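Local structure of putative gamma-glutamylcyclotransferase YkqA (Bacillus subtilis, 2QIK) at residues A[10-21]-A[67-75]; A[26-34]-A[83-92]. The protein is a putative gamma-glutamylcyclotransferase that would release cyclised glutamate (5-oxoproline) from gamma-glutamyl compounds. One frame throughout, in Å; residues are numbered along the deposited sequence. Where two conformers were deposited one is given.

Contact 1 of 2, residues A[10-21]-A[67-75]; sequences TLRKHEKNHHLL and CIHKLDQFF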
loop_
_atom_site.group_PDB
_atom_site.type_symbol
_atom_site.label_atom_id
_atom_site.label_comp_id
_atom_site.label_asym_id
_atom_site.label_seq_id
_atom_site.Cartn_x
_atom_site.Cartn_y
_atom_site.Cartn_z
ATOM N N THR A 10 -9.959 10.720 8.093
ATOM C CA THR A 10 -9.657 10.704 9.507
ATOM C C THR A 10 -10.003 9.446 10.245
ATOM O O THR A 10 -9.585 9.273 11.398
ATOM C CB THR A 10 -10.324 11.876 10.272
ATOM O OG1 THR A 10 -11.721 11.651 10.403
ATOM C CG2 THR A 10 -10.066 13.213 9.581
ATOM N N LEU A 11 -10.745 8.551 9.627
ATOM C CA LEU A 11 -11.095 7.225 10.153
ATOM C C LEU A 11 -10.103 6.140 9.778
ATOM O O LEU A 11 -10.228 5.031 10.283
ATOM C CB LEU A 11 -12.465 6.820 9.708
ATOM C CG LEU A 11 -13.632 7.668 10.228
ATOM C CD1 LEU A 11 -14.939 7.256 9.530
ATOM C CD2 LEU A 11 -13.739 7.529 11.718
ATOM N N ARG A 12 -9.167 6.419 8.859
ATOM C CA ARG A 12 -8.193 5.415 8.507
ATOM C C ARG A 12 -7.304 5.068 9.725
ATOM O O ARG A 12 -7.181 5.853 10.683
ATOM C CB ARG A 12 -7.287 5.834 7.323
ATOM C CG ARG A 12 -8.055 5.860 6.003
ATOM C CD ARG A 12 -7.138 6.237 4.831
ATOM N NE ARG A 12 -6.144 5.205 4.617
ATOM C CZ ARG A 12 -5.267 5.239 3.670
ATOM N NH1 ARG A 12 -5.250 6.185 2.752
ATOM N NH2 ARG A 12 -4.328 4.319 3.577
ATOM N N LYS A 13 -6.673 3.922 9.654
ATOM C CA LYS A 13 -5.837 3.461 10.763
ATOM C C LYS A 13 -4.809 4.515 11.064
ATOM O O LYS A 13 -4.226 5.102 10.164
ATOM C CB LYS A 13 -5.195 2.107 10.383
ATOM C CG LYS A 13 -4.614 1.351 11.528
ATOM C CD LYS A 13 -3.917 0.053 10.978
ATOM C CE LYS A 13 -3.630 -0.866 12.110
ATOM N NZ LYS A 13 -2.952 -2.127 11.611
ATOM N N HIS A 14 -4.526 4.737 12.333
ATOM C CA HIS A 14 -3.538 5.672 12.775
ATOM C C HIS A 14 -3.844 7.120 12.438
ATOM O O HIS A 14 -2.943 8.008 12.526
ATOM C CB HIS A 14 -2.114 5.358 12.270
ATOM C CG HIS A 14 -1.722 3.957 12.540
ATOM N ND1 HIS A 14 -1.271 3.041 11.643
ATOM C CD2 HIS A 14 -1.785 3.310 13.730
ATOM C CE1 HIS A 14 -1.083 1.880 12.258
ATOM N NE2 HIS A 14 -1.350 2.032 13.531
ATOM N N GLU A 15 -5.108 7.432 12.214
ATOM C CA GLU A 15 -5.517 8.829 12.035
ATOM C C GLU A 15 -6.388 9.210 13.247
ATOM O O GLU A 15 -6.823 8.374 14.044
ATOM C CB GLU A 15 -6.369 8.945 10.766
ATOM C CG GLU A 15 -5.611 8.569 9.498
ATOM C CD GLU A 15 -4.600 9.559 9.001
ATOM O OE1 GLU A 15 -4.261 10.558 9.667
ATOM O OE2 GLU A 15 -4.149 9.345 7.854
ATOM N N LYS A 16 -6.587 10.535 13.395
ATOM C CA LYS A 16 -7.095 11.074 14.651
ATOM C C LYS A 16 -8.464 10.575 15.055
ATOM O O LYS A 16 -8.804 10.557 16.236
ATOM C CB LYS A 16 -7.064 12.570 14.631
ATOM C CG LYS A 16 -7.956 13.201 13.632
ATOM C CD LYS A 16 -7.826 14.696 13.662
ATOM C CE LYS A 16 -8.721 15.354 12.604
ATOM N NZ LYS A 16 -8.622 16.832 12.601
ATOM N N ASN A 17 -9.306 10.184 14.120
ATOM C CA ASN A 17 -10.653 9.664 14.475
ATOM C C ASN A 17 -10.811 8.167 14.411
ATOM O O ASN A 17 -11.925 7.653 14.531
ATOM C CB ASN A 17 -11.761 10.413 13.705
ATOM C CG ASN A 17 -11.805 11.904 14.063
ATOM O OD1 ASN A 17 -11.679 12.256 15.227
ATOM N ND2 ASN A 17 -12.025 12.725 13.086
ATOM N N HIS A 18 -9.712 7.438 14.201
ATOM C CA HIS A 18 -9.826 6.003 13.983
ATOM C C HIS A 18 -10.435 5.283 15.183
ATOM O O HIS A 18 -11.104 4.274 15.010
ATOM C CB HIS A 18 -8.473 5.442 13.649
ATOM C CG HIS A 18 -8.479 3.988 13.330
ATOM N ND1 HIS A 18 -9.086 3.476 12.209
ATOM C CD2 HIS A 18 -8.017 2.924 14.013
ATOM C CE1 HIS A 18 -8.939 2.157 12.210
ATOM N NE2 HIS A 18 -8.313 1.797 13.311
ATOM N N HIS A 19 -10.225 5.828 16.387
ATOM C CA HIS A 19 -10.773 5.206 17.573
ATOM C C HIS A 19 -12.289 5.074 17.528
ATOM O O HIS A 19 -12.826 4.210 18.223
ATOM C CB HIS A 19 -10.375 5.988 18.835
ATOM C CG HIS A 19 -10.924 7.342 18.877
ATOM N ND1 HIS A 19 -10.315 8.437 18.315
ATOM C CD2 HIS A 19 -12.050 7.806 19.490
ATOM C CE1 HIS A 19 -11.060 9.504 18.508
ATOM N NE2 HIS A 19 -12.133 9.161 19.181
ATOM N N LEU A 20 -12.983 5.902 16.748
ATOM C CA LEU A 20 -14.412 5.748 16.580
ATOM C C LEU A 20 -14.872 4.444 16.026
ATOM O O LEU A 20 -16.008 4.034 16.273
ATOM C CB LEU A 20 -15.005 6.898 15.812
ATOM C CG LEU A 20 -14.882 8.312 16.335
ATOM C CD1 LEU A 20 -15.365 9.371 15.306
ATOM C CD2 LEU A 20 -15.628 8.500 17.628
ATOM N N LEU A 21 -13.992 3.790 15.259
ATOM C CA LEU A 21 -14.284 2.486 14.715
ATOM C C LEU A 21 -14.156 1.417 15.788
ATOM O O LEU A 21 -14.521 0.246 15.539
ATOM C CB LEU A 21 -13.400 2.122 13.531
ATOM C CG LEU A 21 -13.462 3.077 12.362
ATOM C CD1 LEU A 21 -12.675 2.560 11.194
ATOM C CD2 LEU A 21 -14.895 3.427 11.928
ATOM N N CYS A 67 -21.450 1.364 15.773
ATOM C CA CYS A 67 -20.390 2.150 15.130
ATOM C C CYS A 67 -20.965 3.098 14.115
ATOM O O CYS A 67 -20.646 4.290 14.123
ATOM C CB CYS A 67 -19.405 1.174 14.491
ATOM S SG CYS A 67 -18.122 2.044 13.521
ATOM N N ILE A 68 -21.851 2.598 13.272
ATOM C CA ILE A 68 -22.460 3.504 12.260
ATOM C C ILE A 68 -23.264 4.629 12.905
ATOM O O ILE A 68 -23.172 5.770 12.462
ATOM C CB ILE A 68 -23.271 2.721 11.216
ATOM C CG1 ILE A 68 -22.415 1.722 10.475
ATOM C CG2 ILE A 68 -23.987 3.642 10.234
ATOM C CD1 ILE A 68 -21.167 2.359 9.744
ATOM N N HIS A 69 -24.020 4.333 13.985
ATOM C CA HIS A 69 -24.647 5.444 14.697
ATOM C C HIS A 69 -23.664 6.480 15.219
ATOM O O HIS A 69 -23.901 7.678 15.142
ATOM C CB HIS A 69 -25.492 4.972 15.891
ATOM C CG HIS A 69 -26.771 4.292 15.522
ATOM N ND1 HIS A 69 -27.200 3.051 15.963
ATOM C CD2 HIS A 69 -27.722 4.696 14.638
ATOM C CE1 HIS A 69 -28.371 2.751 15.398
ATOM N NE2 HIS A 69 -28.700 3.755 14.595
ATOM N N LYS A 70 -22.555 5.996 15.816
ATOM C CA LYS A 70 -21.535 6.861 16.369
ATOM C C LYS A 70 -20.998 7.778 15.262
ATOM O O LYS A 70 -20.727 8.953 15.465
ATOM C CB LYS A 70 -20.414 6.076 17.090
ATOM C CG LYS A 70 -20.862 5.460 18.312
ATOM C CD LYS A 70 -20.031 4.370 18.827
ATOM C CE LYS A 70 -18.958 4.849 19.488
ATOM N NZ LYS A 70 -17.939 3.802 19.865
ATOM N N LEU A 71 -20.702 7.182 14.120
ATOM C CA LEU A 71 -20.204 7.967 12.981
ATOM C C LEU A 71 -21.232 8.966 12.463
ATOM O O LEU A 71 -20.909 10.121 12.178
ATOM C CB LEU A 71 -19.752 7.031 11.839
ATOM C CG LEU A 71 -18.609 6.083 12.215
ATOM C CD1 LEU A 71 -18.240 5.271 10.962
ATOM C CD2 LEU A 71 -17.412 6.755 12.785
ATOM N N ASP A 72 -22.496 8.547 12.305
ATOM C CA ASP A 72 -23.511 9.448 11.947
ATOM C C ASP A 72 -23.578 10.682 12.855
ATOM O O ASP A 72 -23.734 11.813 12.395
ATOM C CB ASP A 72 -24.870 8.761 11.998
ATOM C CG ASP A 72 -25.094 7.711 10.984
ATOM O OD1 ASP A 72 -24.430 7.678 9.920
ATOM O OD2 ASP A 72 -26.071 6.915 11.138
ATOM N N GLN A 73 -23.452 10.441 14.142
ATOM C CA GLN A 73 -23.522 11.532 15.102
ATOM C C GLN A 73 -22.281 12.400 15.108
ATOM O O GLN A 73 -22.420 13.625 15.310
ATOM C CB GLN A 73 -23.736 11.035 16.520
ATOM C CG GLN A 73 -25.040 10.391 16.744
ATOM C CD GLN A 73 -25.143 9.743 18.117
ATOM O OE1 GLN A 73 -25.830 8.725 18.216
ATOM N NE2 GLN A 73 -24.532 10.323 19.143
ATOM N N PHE A 74 -21.089 11.822 14.930
ATOM C CA PHE A 74 -19.847 12.585 14.953
ATOM C C PHE A 74 -19.728 13.512 13.751
ATOM O O PHE A 74 -19.311 14.662 13.864
ATOM C CB PHE A 74 -18.688 11.629 15.115
ATOM C CG PHE A 74 -17.405 12.324 15.431
ATOM C CD1 PHE A 74 -17.071 12.588 16.746
ATOM C CD2 PHE A 74 -16.558 12.687 14.432
ATOM C CE1 PHE A 74 -15.923 13.199 17.066
ATOM C CE2 PHE A 74 -15.353 13.353 14.742
ATOM C CZ PHE A 74 -15.058 13.604 16.039
ATOM N N PHE A 75 -20.033 12.934 12.575
ATOM C CA PHE A 75 -19.845 13.615 11.291
ATOM C C PHE A 75 -21.036 14.460 10.856
ATOM O O PHE A 75 -21.718 14.173 9.911
ATOM C CB PHE A 75 -19.433 12.606 10.198
ATOM C CG PHE A 75 -18.046 12.085 10.385
ATOM C CD1 PHE A 75 -17.762 10.907 11.097
ATOM C CD2 PHE A 75 -17.006 12.788 9.889
ATOM C CE1 PHE A 75 -16.494 10.471 11.328
ATOM C CE2 PHE A 75 -15.732 12.318 10.078
ATOM C CZ PHE A 75 -15.494 11.173 10.813
HETATM O O HOH W 1 -15.324 4.739 19.918
HETATM O O HOH W 2 -17.829 2.223 17.495
#

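Contact 2 of 2, residues A[26-34]-A[83-92]; sequences CINEQARTK and VFVETDVGIK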
loop_
_atom_site.group_PDB
_atom_site.type_symbol
_atom_site.label_atom_id
_atom_site.label_comp_id
_atom_site.label_asym_id
_atom_site.label_seq_id
_atom_site.Cartn_x
_atom_site.Cartn_y
_atom_site.Cartn_z
ATOM N N CYS A 26 -10.717 -4.957 10.368
ATOM C CA CYS A 26 -10.242 -4.447 9.081
ATOM C C CYS A 26 -10.301 -5.614 8.090
ATOM O O CYS A 26 -9.611 -6.639 8.280
ATOM C CB CYS A 26 -8.833 -3.887 9.182
ATOM S SG CYS A 26 -8.261 -3.243 7.618
ATOM N N ILE A 27 -11.176 -5.488 7.100
ATOM C CA ILE A 27 -11.323 -6.495 6.084
ATOM C C ILE A 27 -10.273 -6.312 4.935
ATOM O O ILE A 27 -9.766 -7.283 4.399
ATOM C CB ILE A 27 -12.765 -6.476 5.563
ATOM C CG1 ILE A 27 -13.809 -6.546 6.691
ATOM C CG2 ILE A 27 -12.963 -7.639 4.552
ATOM C CD1 ILE A 27 -13.580 -7.786 7.590
ATOM N N ASN A 28 -10.023 -5.063 4.567
ATOM C CA ASN A 28 -9.019 -4.757 3.566
ATOM C C ASN A 28 -8.278 -3.508 3.927
ATOM O O ASN A 28 -8.841 -2.440 4.062
ATOM C CB ASN A 28 -9.655 -4.548 2.201
ATOM C CG ASN A 28 -10.351 -5.766 1.664
ATOM O OD1 ASN A 28 -9.701 -6.633 1.009
ATOM N ND2 ASN A 28 -11.585 -5.866 1.919
ATOM N N GLU A 29 -6.959 -3.642 4.003
ATOM C CA GLU A 29 -6.078 -2.511 4.150
ATOM C C GLU A 29 -5.847 -1.766 2.847
ATOM O O GLU A 29 -5.504 -0.564 2.869
ATOM C CB GLU A 29 -4.662 -2.970 4.673
ATOM C CG GLU A 29 -4.725 -3.664 6.012
ATOM C CD GLU A 29 -3.405 -4.282 6.445
ATOM O OE1 GLU A 29 -3.398 -4.987 7.431
ATOM O OE2 GLU A 29 -2.358 -3.990 5.850
ATOM N N GLN A 30 -6.024 -2.463 1.744
ATOM C CA GLN A 30 -5.741 -1.893 0.429
ATOM C C GLN A 30 -7.065 -1.913 -0.342
ATOM O O GLN A 30 -7.668 -2.957 -0.588
ATOM C CB GLN A 30 -4.698 -2.682 -0.335
ATOM C CG GLN A 30 -3.375 -2.864 0.462
ATOM C CD GLN A 30 -2.751 -1.584 0.947
ATOM O OE1 GLN A 30 -2.941 -0.513 0.375
ATOM N NE2 GLN A 30 -1.932 -1.707 2.030
ATOM N N ALA A 31 -7.601 -0.759 -0.678
ATOM C CA ALA A 31 -8.913 -0.676 -1.305
ATOM C C ALA A 31 -9.055 0.667 -2.018
ATOM O O ALA A 31 -8.367 1.626 -1.664
ATOM C CB ALA A 31 -10.023 -0.826 -0.277
ATOM N N ARG A 32 -9.947 0.730 -2.984
ATOM C CA ARG A 32 -10.165 1.971 -3.721
ATOM C C ARG A 32 -11.571 1.988 -4.301
ATOM O O ARG A 32 -12.204 0.974 -4.520
ATOM C CB ARG A 32 -9.101 2.183 -4.847
ATOM C CG ARG A 32 -9.260 1.287 -6.029
ATOM C CD ARG A 32 -8.152 1.473 -7.029
ATOM N NE ARG A 32 -8.419 0.802 -8.269
ATOM C CZ ARG A 32 -7.647 0.863 -9.330
ATOM N NH1 ARG A 32 -6.532 1.560 -9.310
ATOM N NH2 ARG A 32 -8.038 0.269 -10.420
ATOM N N THR A 33 -11.995 3.198 -4.629
ATOM C CA THR A 33 -13.237 3.414 -5.378
ATOM C C THR A 33 -13.055 4.577 -6.326
ATOM O O THR A 33 -12.370 5.536 -6.021
ATOM C CB THR A 33 -14.405 3.600 -4.427
ATOM O OG1 THR A 33 -15.656 3.402 -5.079
ATOM C CG2 THR A 33 -14.431 4.899 -3.694
ATOM N N LYS A 34 -13.705 4.530 -7.477
ATOM C CA LYS A 34 -13.552 5.553 -8.487
ATOM C C LYS A 34 -14.192 6.870 -7.960
ATOM O O LYS A 34 -15.358 6.876 -7.530
ATOM C CB LYS A 34 -14.180 5.146 -9.813
ATOM C CG LYS A 34 -14.015 6.236 -10.863
ATOM C CD LYS A 34 -14.163 5.744 -12.290
ATOM C CE LYS A 34 -12.958 4.994 -12.853
ATOM N NZ LYS A 34 -13.260 4.351 -14.116
ATOM N N VAL A 83 -20.810 2.539 -2.239
ATOM C CA VAL A 83 -20.028 2.484 -3.435
ATOM C C VAL A 83 -19.503 1.061 -3.654
ATOM O O VAL A 83 -19.394 0.279 -2.693
ATOM C CB VAL A 83 -18.842 3.452 -3.412
ATOM C CG1 VAL A 83 -19.281 4.935 -3.549
ATOM C CG2 VAL A 83 -18.016 3.309 -2.181
ATOM N N PHE A 84 -19.161 0.755 -4.871
ATOM C CA PHE A 84 -18.388 -0.429 -5.198
ATOM C C PHE A 84 -16.924 -0.162 -4.973
ATOM O O PHE A 84 -16.386 0.802 -5.498
ATOM C CB PHE A 84 -18.573 -0.844 -6.653
ATOM C CG PHE A 84 -19.890 -1.456 -6.986
ATOM C CD1 PHE A 84 -20.147 -2.713 -6.677
ATOM C CD2 PHE A 84 -20.819 -0.745 -7.684
ATOM C CE1 PHE A 84 -21.400 -3.281 -7.021
ATOM C CE2 PHE A 84 -22.063 -1.300 -7.971
ATOM C CZ PHE A 84 -22.363 -2.518 -7.638
ATOM N N VAL A 85 -16.328 -0.983 -4.134
ATOM C CA VAL A 85 -14.930 -0.867 -3.720
ATOM C C VAL A 85 -14.093 -2.019 -4.329
ATOM O O VAL A 85 -14.431 -3.195 -4.143
ATOM C CB VAL A 85 -14.828 -0.896 -2.203
ATOM C CG1 VAL A 85 -13.363 -0.838 -1.759
ATOM C CG2 VAL A 85 -15.570 0.216 -1.596
ATOM N N GLU A 86 -13.006 -1.670 -5.006
ATOM C CA GLU A 86 -12.098 -2.642 -5.566
ATOM C C GLU A 86 -11.044 -2.997 -4.501
ATOM O O GLU A 86 -10.472 -2.122 -3.855
ATOM C CB GLU A 86 -11.381 -2.040 -6.786
ATOM C CG GLU A 86 -12.268 -1.714 -8.003
ATOM C CD GLU A 86 -11.669 -0.855 -9.109
ATOM O OE1 GLU A 86 -10.487 -0.893 -9.254
ATOM O OE2 GLU A 86 -12.449 -0.234 -9.985
ATOM N N THR A 87 -10.802 -4.265 -4.305
ATOM C CA THR A 87 -9.811 -4.806 -3.368
ATOM C C THR A 87 -8.986 -5.850 -4.031
ATOM O O THR A 87 -9.285 -6.265 -5.159
ATOM C CB THR A 87 -10.451 -5.388 -2.112
ATOM O OG1 THR A 87 -10.940 -6.732 -2.352
ATOM C CG2 THR A 87 -11.590 -4.488 -1.538
ATOM N N ASP A 88 -7.952 -6.331 -3.347
ATOM C CA ASP A 88 -7.126 -7.377 -3.963
ATOM C C ASP A 88 -7.866 -8.703 -4.104
ATOM O O ASP A 88 -7.333 -9.594 -4.799
ATOM C CB ASP A 88 -5.861 -7.578 -3.156
ATOM C CG ASP A 88 -4.861 -6.479 -3.302
ATOM O OD1 ASP A 88 -5.113 -5.467 -3.987
ATOM O OD2 ASP A 88 -3.784 -6.579 -2.672
ATOM N N VAL A 89 -9.022 -8.871 -3.439
ATOM C CA VAL A 89 -9.781 -10.080 -3.516
ATOM C C VAL A 89 -11.230 -9.885 -3.955
ATOM O O VAL A 89 -12.110 -10.787 -3.835
ATOM C CB VAL A 89 -9.714 -10.816 -2.207
ATOM C CG1 VAL A 89 -8.315 -11.222 -1.834
ATOM C CG2 VAL A 89 -10.387 -9.992 -1.062
ATOM N N GLY A 90 -11.401 -8.996 -4.829
ATOM C CA GLY A 90 -12.669 -8.749 -5.408
ATOM C C GLY A 90 -13.298 -7.426 -5.088
ATOM O O GLY A 90 -12.822 -6.640 -4.333
ATOM N N ILE A 91 -14.475 -7.253 -5.685
ATOM C CA ILE A 91 -15.252 -6.028 -5.567
ATOM C C ILE A 91 -16.256 -6.198 -4.499
ATOM O O ILE A 91 -16.975 -7.194 -4.497
ATOM C CB ILE A 91 -15.752 -5.611 -6.989
ATOM C CG1 ILE A 91 -14.411 -5.343 -7.783
ATOM C CG2 ILE A 91 -16.552 -4.383 -6.899
ATOM C CD1 ILE A 91 -14.501 -4.913 -9.199
ATOM N N LYS A 92 -16.392 -5.187 -3.621
ATOM C CA LYS A 92 -17.232 -5.210 -2.418
ATOM C C LYS A 92 -18.144 -3.998 -2.440
ATOM O O LYS A 92 -17.726 -2.940 -2.860
ATOM C CB LYS A 92 -16.332 -5.127 -1.151
ATOM C CG LYS A 92 -15.405 -6.290 -1.011
ATOM C CD LYS A 92 -14.801 -6.345 0.358
ATOM C CE LYS A 92 -13.837 -7.582 0.520
ATOM N NZ LYS A 92 -14.517 -8.906 0.604
HETATM O O HOH W 3 -7.270 -5.604 -0.626
HETATM O O HOH W 4 -14.658 1.781 -7.899
#

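Contact 1 of 2, residues A[10-21]-A[67-75]
Thr10 meets Phe75 at the rim of its ring: OG1 lies near the ring plane, 3.8 Å from CZ. The same hydroxyl accepts a hydrogen bond from Asn17 ND2 at 2.9 Å and lies in the plane of that amide, which ties Thr10 to Asn17 across the turn. Leu11 reaches toward Leu71 tip to tip, with its CD2 3.9 Å from Leu71 CD2, while its CD1 touches Phe75 CE1. Farther on, the Asn17 amide crosses the Phe74 side chain at about a right angle, its plane turned 67° from the ring. Leu20 carries the largest share of the contact. Its CD1 sits over one face of Phe74, 3.7 Å from the ring centroid, a CH-pi contact. Phe74 has CG anti to its backbone N (chi1 -168°), which swings the ring out from the helix to lie against this methyl. Lys70 NZ reaches the His19 and Leu20 carbonyls through one water each. Leu21 CD2 ends the row, 3.9 Å from both Cys67 SG and Leu71 CD1. Here the loop after strand 3-7 packs on helix 65-74 of the gamma-glutamylcyclotransferase fold, and Thr10 and Leu11 belong to the substrate site inferred by similarity.

Contact 2 of 2, residues A[26-34]-A[83-92]
Arg32 and Glu86 face each other as an antiparallel hydrogen-bonded pair, on neighbouring strands 25-34 and 79-87 of the five-stranded sheet. Their backbones exchange two bonds: Arg32 N to Glu86 O at 3.0 Å and Glu86 N to Arg32 O at 2.8 Å. The side chains form a salt bridge on the same face. Arg32 NE and NH2 both donate to Glu86 OE1, at 2.8 and 3.0 Å. OE1 lies in the guanidinium plane, but the carboxylate is turned 62° from it. NH2 uses the syn lone pair of OE1, while NE comes from above the carboxylate plane. An extended chain from CG to NE lays the guanidinium edge against this oxygen. Tyr57 takes a bond from Arg32 NH1, and Tyr55 adds a cation-pi contact to Arg32. A leucine in its place would probably leave the Glu86 carboxylate without its charged mate and free to turn. Ala31 CB meets Val85 CG1 at 3.7 Å. Asn28 crosses Thr87 at about a right angle, and its buried ND2 has no polar partner. Thr33 OG1, anti to the backbone N (chi1 -162°), donates to Phe84 O at 2.7 Å from above the carbonyl plane.

In the fold
From the N terminus, strand 3-7 leads into loop 10-21, and the chain then enters strand 25-34 with the first half of contact 2. It returns through strand 55-63, which lies between strands 3-7 and 25-34 in the sheet. Helix 65-74 follows, and contact 1 closes there over 45 intervening residues. Strand 79-87 comes next and closes contact 2 over 48 residues, then turns back into strand 90-98. The segments alternate, so the two closures cross. Contact 1 holds a loop to a helix; contact 2 joins two neighbouring strands. Their centres are about 19 Å apart and they do not touch. Strand 3-7 borders both: its Leu5 touches Leu21 and Leu71, its neighbour Phe6 touches Ala31, Thr33 and Val85.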